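Local coordinates for putative nitrate transport protein (Thermoplasma volcanium, PDB 3MST), which is of unknown function but probably takes part in nitrate transport, at residues S31-V36 and E173-G178. Sequence-based numbering, arbitrary orientation.
Sequences SFPLLV and EAYEQG. With EDO (1,2-ethanediol), chain I.
Pro-33 and Gly-178 mark the crossing of two helical segments, their CA atoms 4.1 Å apart. The axes of 32-36 and 173-178 approach to 7.7 Å at 81°. No hydrogen bond joins them; instead Gly-178 CA reaches Pro-33 O at 3.2 Å, with 150° at the hydrogen, a CA-H...O contact. Gly-178, having no side chain, lets the two backbones come this close.

Pro-33 lies over one face of the Tyr-175 ring: its CB is 3.8 Å from the centroid and almost on the ring normal, a CH-pi contact, while Pro-33 CG sits 3.5 Å from Tyr-175 CZ. Tyr-175 CG is anti to its own backbone N (chi1 -159°), which turns the ring face to Pro-33, and Tyr-175 OH hydrogen-bonds to Val-30 O, just before 31-36. Leu-34 crosses this side chain at about a right angle, Leu-34 CG lying 3.9 Å from Tyr-175 CD2. Replacing Tyr-175 with alanine would probably leave Pro-33 without its aromatic partner and Val-30 O without this donor.

Leu-59 of strand 57-61 touches both Leu-34 and Tyr-175, extending the packing to the sheet. The crossing thus probably rests on apolar and CH-pi packing; buried Pro-33 O lacks a hydrogen-bond partner, which the CA-H...O contact can offset only weakly.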
loop_
_atom_site.group_PDB
_atom_site.type_symbol
_atom_site.label_atom_id
_atom_site.label_comp_id
_atom_site.label_asym_id
_atom_site.label_seq_id
_atom_site.Cartn_x
_atom_site.Cartn_y
_atom_site.Cartn_z
ATOM N N SER A 31 -3.174 -1.225 -5.827
ATOM C CA SER A 31 -3.704 -1.492 -7.160
ATOM C C SER A 31 -5.210 -1.607 -7.262
ATOM O O SER A 31 -5.742 -1.530 -8.373
ATOM C CB SER A 31 -3.107 -2.783 -7.711
ATOM O OG SER A 31 -3.598 -3.935 -7.053
ATOM N N PHE A 32 -5.891 -1.835 -6.143
ATOM C CA PHE A 32 -7.252 -2.336 -6.219
ATOM C C PHE A 32 -8.198 -1.369 -6.929
ATOM O O PHE A 32 -9.047 -1.846 -7.700
ATOM C CB PHE A 32 -7.778 -2.720 -4.854
ATOM C CG PHE A 32 -7.044 -3.900 -4.197
ATOM C CD1 PHE A 32 -6.080 -4.645 -4.860
ATOM C CD2 PHE A 32 -7.378 -4.193 -2.898
ATOM C CE1 PHE A 32 -5.453 -5.721 -4.177
ATOM C CE2 PHE A 32 -6.779 -5.233 -2.201
ATOM C CZ PHE A 32 -5.804 -5.984 -2.843
ATOM N N PRO A 33 -8.107 -0.045 -6.720
ATOM C CA PRO A 33 -9.016 0.851 -7.424
ATOM C C PRO A 33 -8.879 0.766 -8.933
ATOM O O PRO A 33 -9.902 0.985 -9.641
ATOM C CB PRO A 33 -8.646 2.239 -6.879
ATOM C CG PRO A 33 -8.178 1.922 -5.458
ATOM C CD PRO A 33 -7.331 0.679 -5.709
ATOM N N LEU A 34 -7.700 0.465 -9.470
ATOM C CA LEU A 34 -7.547 0.334 -10.932
ATOM C C LEU A 34 -7.933 -1.068 -11.397
ATOM O O LEU A 34 -8.495 -1.212 -12.503
ATOM C CB LEU A 34 -6.147 0.726 -11.387
ATOM C CG LEU A 34 -5.851 2.218 -11.085
ATOM C CD1 LEU A 34 -4.396 2.572 -11.527
ATOM C CD2 LEU A 34 -6.871 3.184 -11.713
ATOM N N LEU A 35 -7.751 -2.116 -10.581
ATOM C CA LEU A 35 -8.173 -3.452 -10.957
ATOM C C LEU A 35 -9.652 -3.491 -11.191
ATOM O O LEU A 35 -10.114 -4.132 -12.127
ATOM C CB LEU A 35 -7.840 -4.510 -9.888
ATOM C CG LEU A 35 -6.354 -4.791 -9.642
ATOM C CD1 LEU A 35 -6.228 -5.908 -8.629
ATOM C CD2 LEU A 35 -5.589 -5.191 -10.942
ATOM N N VAL A 36 -10.413 -2.856 -10.330
ATOM C CA VAL A 36 -11.865 -3.062 -10.354
ATOM C C VAL A 36 -12.510 -2.448 -11.577
ATOM O O VAL A 36 -13.578 -2.923 -11.998
ATOM C CB VAL A 36 -12.569 -2.621 -9.064
ATOM C CG1 VAL A 36 -12.118 -3.518 -7.902
ATOM C CG2 VAL A 36 -12.395 -1.118 -8.716
ATOM N N GLU A 173 -7.570 10.627 -11.720
ATOM C CA GLU A 173 -8.993 10.653 -11.939
ATOM C C GLU A 173 -9.574 9.241 -11.992
ATOM O O GLU A 173 -10.593 8.966 -11.350
ATOM C CB GLU A 173 -9.296 11.471 -13.208
ATOM C CG GLU A 173 -8.987 12.958 -13.002
ATOM C CD GLU A 173 -8.828 13.764 -14.276
ATOM O OE1 GLU A 173 -8.983 13.196 -15.383
ATOM O OE2 GLU A 173 -8.524 14.984 -14.152
ATOM N N ALA A 174 -8.922 8.350 -12.734
ATOM C CA ALA A 174 -9.340 6.937 -12.817
ATOM C C ALA A 174 -9.289 6.296 -11.436
ATOM O O ALA A 174 -10.189 5.559 -11.035
ATOM C CB ALA A 174 -8.511 6.164 -13.814
ATOM N N TYR A 175 -8.237 6.599 -10.696
ATOM C CA TYR A 175 -8.070 6.018 -9.376
ATOM C C TYR A 175 -9.239 6.392 -8.450
ATOM O O TYR A 175 -9.799 5.536 -7.756
ATOM C CB TYR A 175 -6.722 6.438 -8.788
ATOM C CG TYR A 175 -6.205 5.552 -7.693
ATOM C CD1 TYR A 175 -6.564 5.783 -6.364
ATOM C CD2 TYR A 175 -5.388 4.491 -7.986
ATOM C CE1 TYR A 175 -6.089 4.973 -5.353
ATOM C CE2 TYR A 175 -4.894 3.627 -6.973
ATOM C CZ TYR A 175 -5.277 3.899 -5.675
ATOM O OH TYR A 175 -4.793 3.079 -4.669
ATOM N N GLU A 176 -9.625 7.678 -8.444
ATOM C CA GLU A 176 -10.793 8.131 -7.681
ATOM C C GLU A 176 -12.062 7.395 -8.112
ATOM O O GLU A 176 -12.876 7.017 -7.263
ATOM C CB GLU A 176 -10.996 9.645 -7.847
ATOM C CG GLU A 176 -9.812 10.500 -7.427
ATOM C CD GLU A 176 -9.661 10.661 -5.913
ATOM O OE1 GLU A 176 -10.210 9.853 -5.134
ATOM O OE2 GLU A 176 -8.980 11.624 -5.490
ATOM N N GLN A 177 -12.245 7.224 -9.427
ATOM C CA GLN A 177 -13.417 6.481 -9.940
ATOM C C GLN A 177 -13.410 5.062 -9.382
ATOM O O GLN A 177 -14.465 4.535 -8.954
ATOM C CB GLN A 177 -13.484 6.488 -11.473
ATOM C CG GLN A 177 -13.796 7.882 -12.091
ATOM C CD GLN A 177 -13.672 7.854 -13.607
ATOM O OE1 GLN A 177 -13.236 6.844 -14.183
ATOM N NE2 GLN A 177 -14.041 8.959 -14.265
ATOM N N GLY A 178 -12.225 4.454 -9.329
ATOM C CA GLY A 178 -12.151 3.110 -8.783
ATOM C C GLY A 178 -12.426 3.032 -7.280
ATOM O O GLY A 178 -12.972 2.054 -6.780
HETATM C C1 EDO I . -11.109 7.031 -16.830
HETATM O O1 EDO I . -11.243 7.985 -15.774
HETATM C C2 EDO I . -11.582 5.647 -16.381
HETATM O O2 EDO I . -12.994 5.487 -16.566
#